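Long-range contact in RNase NGR3 (Nicotiana glutinosa, PDB 1VD3), which probably cleaves RNA as an endoribonuclease of the RNase T2 family: residues Ile69-Trp80 / Arg110-Lys121. Sequence-based numbering, arbitrary orientation.
Sequences ISDLISTMEKNW and RAYFQAALDFRK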
loop_
_atom_site.group_PDB
_atom_site.type_symbol
_atom_site.label_atom_id
_atom_site.label_comp_id
_atom_site.label_asym_id
_atom_site.label_seq_id
_atom_site.Cartn_x
_atom_site.Cartn_y
_atom_site.Cartn_z
ATOM N N ILE A 69 -8.244 -10.817 14.900
ATOM C CA ILE A 69 -7.510 -11.106 13.674
ATOM C C ILE A 69 -6.338 -12.045 13.947
ATOM O O ILE A 69 -5.420 -12.160 13.139
ATOM C CB ILE A 69 -6.974 -9.807 13.029
ATOM C CG1 ILE A 69 -6.084 -9.059 14.025
ATOM C CG2 ILE A 69 -8.137 -8.922 12.591
ATOM C CD1 ILE A 69 -5.389 -7.839 13.433
ATOM N N SER A 70 -6.402 -12.727 15.087
ATOM C CA SER A 70 -5.366 -13.659 15.524
ATOM C C SER A 70 -4.803 -14.561 14.429
ATOM O O SER A 70 -3.588 -14.674 14.267
ATOM C CB SER A 70 -5.911 -14.540 16.651
ATOM O OG SER A 70 -6.434 -13.751 17.699
ATOM N N ASP A 71 -5.695 -15.210 13.692
ATOM C CA ASP A 71 -5.304 -16.132 12.632
ATOM C C ASP A 71 -4.788 -15.469 11.357
ATOM O O ASP A 71 -4.297 -16.148 10.457
ATOM C CB ASP A 71 -6.481 -17.054 12.302
ATOM C CG ASP A 71 -7.701 -16.292 11.822
ATOM O OD1 ASP A 71 -8.012 -15.230 12.402
ATOM O OD2 ASP A 71 -8.355 -16.767 10.873
ATOM N N LEU A 72 -4.898 -14.146 11.283
ATOM C CA LEU A 72 -4.433 -13.404 10.116
ATOM C C LEU A 72 -3.067 -12.759 10.372
ATOM O O LEU A 72 -2.397 -12.315 9.437
ATOM C CB LEU A 72 -5.445 -12.306 9.758
ATOM C CG LEU A 72 -6.886 -12.744 9.467
ATOM C CD1 LEU A 72 -7.721 -11.522 9.122
ATOM C CD2 LEU A 72 -6.911 -13.746 8.321
ATOM N N ILE A 73 -2.658 -12.719 11.638
ATOM C CA ILE A 73 -1.389 -12.099 12.020
ATOM C C ILE A 73 -0.159 -12.615 11.276
ATOM O O ILE A 73 0.657 -11.823 10.812
ATOM C CB ILE A 73 -1.116 -12.253 13.538
ATOM C CG1 ILE A 73 -2.279 -11.679 14.352
ATOM C CG2 ILE A 73 0.178 -11.527 13.905
ATOM C CD1 ILE A 73 -2.412 -10.179 14.280
ATOM N N SER A 74 -0.007 -13.932 11.169
ATOM C CA SER A 74 1.165 -14.473 10.484
ATOM C C SER A 74 1.228 -14.004 9.033
ATOM O O SER A 74 2.314 -13.774 8.502
ATOM C CB SER A 74 1.178 -16.004 10.543
ATOM O OG SER A 74 0.115 -16.561 9.799
ATOM N N THR A 75 0.067 -13.860 8.395
ATOM C CA THR A 75 0.018 -13.409 7.006
ATOM C C THR A 75 0.315 -11.918 6.948
ATOM O O THR A 75 1.047 -11.452 6.080
ATOM C CB THR A 75 -1.370 -13.647 6.377
ATOM O OG1 THR A 75 -1.694 -15.040 6.447
ATOM C CG2 THR A 75 -1.378 -13.211 4.914
ATOM N N MET A 76 -0.261 -11.179 7.889
ATOM C CA MET A 76 -0.067 -9.740 7.957
ATOM C C MET A 76 1.387 -9.379 8.241
ATOM O O MET A 76 1.887 -8.364 7.754
ATOM C CB MET A 76 -0.988 -9.152 9.021
ATOM C CG MET A 76 -2.445 -9.131 8.585
ATOM S SD MET A 76 -3.568 -8.677 9.899
ATOM C CE MET A 76 -2.905 -7.060 10.353
ATOM N N GLU A 77 2.072 -10.211 9.021
ATOM C CA GLU A 77 3.474 -9.937 9.316
ATOM C C GLU A 77 4.263 -9.971 8.019
ATOM O O GLU A 77 5.301 -9.325 7.898
ATOM C CB GLU A 77 4.039 -10.977 10.290
ATOM C CG GLU A 77 3.330 -11.010 11.630
ATOM C CD GLU A 77 3.977 -11.969 12.609
ATOM O OE1 GLU A 77 4.255 -13.123 12.222
ATOM O OE2 GLU A 77 4.202 -11.571 13.770
ATOM N N LYS A 78 3.759 -10.716 7.039
ATOM C CA LYS A 78 4.445 -10.827 5.757
ATOM C C LYS A 78 3.899 -9.940 4.643
ATOM O O LYS A 78 4.642 -9.558 3.744
ATOM C CB LYS A 78 4.452 -12.283 5.285
ATOM C CG LYS A 78 5.368 -13.187 6.099
ATOM C CD LYS A 78 5.615 -14.506 5.391
ATOM C CE LYS A 78 6.576 -15.386 6.180
ATOM N NZ LYS A 78 6.909 -16.645 5.448
ATOM N N ASN A 79 2.612 -9.613 4.694
ATOM C CA ASN A 79 2.013 -8.788 3.649
ATOM C C ASN A 79 1.708 -7.356 4.074
ATOM O O ASN A 79 1.338 -6.526 3.238
ATOM C CB ASN A 79 0.727 -9.436 3.125
ATOM C CG ASN A 79 0.977 -10.775 2.456
ATOM O OD1 ASN A 79 1.959 -10.951 1.734
ATOM N ND2 ASN A 79 0.078 -11.724 2.685
ATOM N N TRP A 80 1.864 -7.075 5.365
ATOM C CA TRP A 80 1.602 -5.742 5.903
ATOM C C TRP A 80 2.609 -5.445 7.013
ATOM O O TRP A 80 2.240 -5.047 8.122
ATOM C CB TRP A 80 0.186 -5.689 6.475
ATOM C CG TRP A 80 -0.352 -4.304 6.664
ATOM C CD1 TRP A 80 0.364 -3.160 6.878
ATOM C CD2 TRP A 80 -1.731 -3.924 6.668
ATOM N NE1 TRP A 80 -0.491 -2.086 7.012
ATOM C CE2 TRP A 80 -1.781 -2.530 6.890
ATOM C CE3 TRP A 80 -2.933 -4.629 6.508
ATOM C CZ2 TRP A 80 -2.990 -1.824 6.956
ATOM C CZ3 TRP A 80 -4.136 -3.927 6.575
ATOM C CH2 TRP A 80 -4.151 -2.538 6.798
ATOM N N ARG A 110 -12.148 -7.169 11.661
ATOM C CA ARG A 110 -11.666 -8.276 10.848
ATOM C C ARG A 110 -11.937 -8.058 9.357
ATOM O O ARG A 110 -11.115 -8.415 8.510
ATOM C CB ARG A 110 -12.294 -9.595 11.310
ATOM C CG ARG A 110 -11.683 -10.808 10.639
ATOM C CD ARG A 110 -12.329 -12.107 11.108
ATOM N NE ARG A 110 -11.800 -13.243 10.361
ATOM C CZ ARG A 110 -10.697 -13.913 10.679
ATOM N NH1 ARG A 110 -9.984 -13.578 11.751
ATOM N NH2 ARG A 110 -10.298 -14.916 9.909
ATOM N N ALA A 111 -13.082 -7.458 9.041
ATOM C CA ALA A 111 -13.453 -7.206 7.652
ATOM C C ALA A 111 -12.487 -6.216 7.024
ATOM O O ALA A 111 -12.144 -6.333 5.846
ATOM C CB ALA A 111 -14.881 -6.660 7.578
ATOM N N TYR A 112 -12.059 -5.239 7.820
ATOM C CA TYR A 112 -11.123 -4.216 7.361
ATOM C C TYR A 112 -9.789 -4.843 6.966
ATOM O O TYR A 112 -9.264 -4.601 5.879
ATOM C CB TYR A 112 -10.886 -3.181 8.471
ATOM C CG TYR A 112 -9.909 -2.083 8.095
ATOM C CD1 TYR A 112 -10.275 -1.064 7.210
ATOM C CD2 TYR A 112 -8.615 -2.080 8.605
ATOM C CE1 TYR A 112 -9.367 -0.069 6.844
ATOM C CE2 TYR A 112 -7.701 -1.096 8.246
ATOM C CZ TYR A 112 -8.082 -0.095 7.363
ATOM O OH TYR A 112 -7.170 0.860 6.994
ATOM N N PHE A 113 -9.222 -5.643 7.858
ATOM C CA PHE A 113 -7.944 -6.261 7.538
ATOM C C PHE A 113 -8.048 -7.321 6.440
ATOM O O PHE A 113 -7.159 -7.434 5.595
ATOM C CB PHE A 113 -7.306 -6.822 8.810
ATOM C CG PHE A 113 -6.790 -5.753 9.725
ATOM C CD1 PHE A 113 -7.577 -5.252 10.755
ATOM C CD2 PHE A 113 -5.531 -5.195 9.513
ATOM C CE1 PHE A 113 -7.117 -4.202 11.560
ATOM C CE2 PHE A 113 -5.064 -4.147 10.310
ATOM C CZ PHE A 113 -5.862 -3.651 11.336
ATOM N N GLN A 114 -9.144 -8.073 6.429
ATOM C CA GLN A 114 -9.328 -9.099 5.407
ATOM C C GLN A 114 -9.450 -8.428 4.038
ATOM O O GLN A 114 -8.913 -8.913 3.049
ATOM C CB GLN A 114 -10.587 -9.918 5.691
ATOM C CG GLN A 114 -10.766 -11.098 4.757
ATOM C CD GLN A 114 -9.741 -12.188 5.003
ATOM O OE1 GLN A 114 -9.707 -12.791 6.076
ATOM N NE2 GLN A 114 -8.896 -12.445 4.010
ATOM N N ALA A 115 -10.156 -7.306 3.995
ATOM C CA ALA A 115 -10.327 -6.562 2.755
ATOM C C ALA A 115 -8.962 -6.162 2.199
ATOM O O ALA A 115 -8.682 -6.366 1.023
ATOM C CB ALA A 115 -11.176 -5.315 3.004
ATOM N N ALA A 116 -8.115 -5.594 3.054
ATOM C CA ALA A 116 -6.783 -5.174 2.635
ATOM C C ALA A 116 -6.011 -6.359 2.065
ATOM O O ALA A 116 -5.396 -6.266 0.998
ATOM C CB ALA A 116 -6.026 -4.578 3.817
ATOM N N LEU A 117 -6.042 -7.473 2.787
ATOM C CA LEU A 117 -5.350 -8.677 2.347
ATOM C C LEU A 117 -5.916 -9.165 1.013
ATOM O O LEU A 117 -5.160 -9.537 0.109
ATOM C CB LEU A 117 -5.477 -9.780 3.409
ATOM C CG LEU A 117 -4.779 -9.507 4.747
ATOM C CD1 LEU A 117 -5.133 -10.604 5.737
ATOM C CD2 LEU A 117 -3.270 -9.432 4.547
ATOM N N ASP A 118 -7.240 -9.162 0.889
ATOM C CA ASP A 118 -7.883 -9.606 -0.347
ATOM C C ASP A 118 -7.536 -8.725 -1.542
ATOM O O ASP A 118 -7.246 -9.226 -2.628
ATOM C CB ASP A 118 -9.405 -9.647 -0.194
ATOM C CG ASP A 118 -9.881 -10.805 0.666
ATOM O OD1 ASP A 118 -9.071 -11.713 0.950
ATOM O OD2 ASP A 118 -11.072 -10.811 1.045
ATOM N N PHE A 119 -7.574 -7.411 -1.357
ATOM C CA PHE A 119 -7.258 -6.527 -2.467
ATOM C C PHE A 119 -5.789 -6.549 -2.856
ATOM O O PHE A 119 -5.450 -6.287 -4.008
ATOM C CB PHE A 119 -7.740 -5.106 -2.166
ATOM C CG PHE A 119 -9.229 -4.958 -2.289
ATOM C CD1 PHE A 119 -10.030 -4.807 -1.164
ATOM C CD2 PHE A 119 -9.837 -5.033 -3.537
ATOM C CE1 PHE A 119 -11.416 -4.739 -1.280
ATOM C CE2 PHE A 119 -11.226 -4.967 -3.663
ATOM C CZ PHE A 119 -12.016 -4.820 -2.531
ATOM N N ARG A 120 -4.909 -6.860 -1.908
ATOM C CA ARG A 120 -3.495 -6.933 -2.249
ATOM C C ARG A 120 -3.344 -8.128 -3.198
ATOM O O ARG A 120 -2.664 -8.051 -4.226
ATOM C CB ARG A 120 -2.627 -7.165 -1.006
ATOM C CG ARG A 120 -1.137 -6.932 -1.273
ATOM C CD ARG A 120 -0.260 -7.603 -0.233
ATOM N NE ARG A 120 -0.320 -9.056 -0.366
ATOM C CZ ARG A 120 0.404 -9.763 -1.229
ATOM N NH1 ARG A 120 1.267 -9.159 -2.040
ATOM N NH2 ARG A 120 0.245 -11.076 -1.300
ATOM N N LYS A 121 -3.999 -9.230 -2.853
ATOM C CA LYS A 121 -3.925 -10.434 -3.673
ATOM C C LYS A 121 -4.574 -10.220 -5.037
ATOM O O LYS A 121 -4.022 -10.609 -6.064
ATOM C CB LYS A 121 -4.596 -11.607 -2.950
ATOM C CG LYS A 121 -3.923 -11.991 -1.639
ATOM C CD LYS A 121 -4.625 -13.169 -0.969
ATOM C CE LYS A 121 -3.889 -13.617 0.292
ATOM N NZ LYS A 121 -3.825 -12.544 1.330
#
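Trp80 pushes the six-membered end of its indole against helix 109-123, its CZ3 lying 3.4 Å from Ala116 CB and touching Phe113 CD2 as well. The indole and the Phe113 ring meet obliquely, planes 44° apart, with Phe113 CE2 over one indole face and Tyr112 CE2 at the indole edge. Phe113 is itself sandwiched: Ile69 CD1 sits over the centre of one face, while Tyr112 CD2 covers the other nearer the rim. The Met76 chain bends at its last torsion (chi3 58°), turning CE against the CD2-CE2 side of the same ring, 3.3 Å from Phe113 CD2; Met76 SD is 4.9 Å from the centroid, an oblique Met-aromatic contact. Farther along, both methyls of Leu117 reach Met76 CG; CD2 also meets Thr75 CG2 and Asn79 CB, and CD1 approaches Leu72 CD1. In this alpha+beta RNase T2 fold, the axes of 73-79 and 110-121, the latter part of helix 109-123, cross at 51° and come within 11.4 Å, and Trp80 and Ala116 both touch Ile42 of strand 41-48. Trp80 lies about 8 Å (nearest side-chain atoms) from the bound 2'-UMP, and Tyr112, hydrogen-bonded through OH to Leu45 O, borders His101, a predicted active-site residue. At the more exposed margin, extended Arg110 grips Asp71 end-on: NH1 to OD1 at 2.7 Å and NH2 to OD2 at 2.9 Å, both through syn lone pairs. Carboxylate and guanidinium are nearly coplanar in this salt bridge, while Leu72 CD1 lies over one guanidinium face and Glu68 O takes a further bond from Arg110 NH1. Near the other end of the interface the Asn79 amide stacks on the Arg120 guanidinium, whose NH1 salt-bridges Asp39; Arg120 NE is buried without a polar partner.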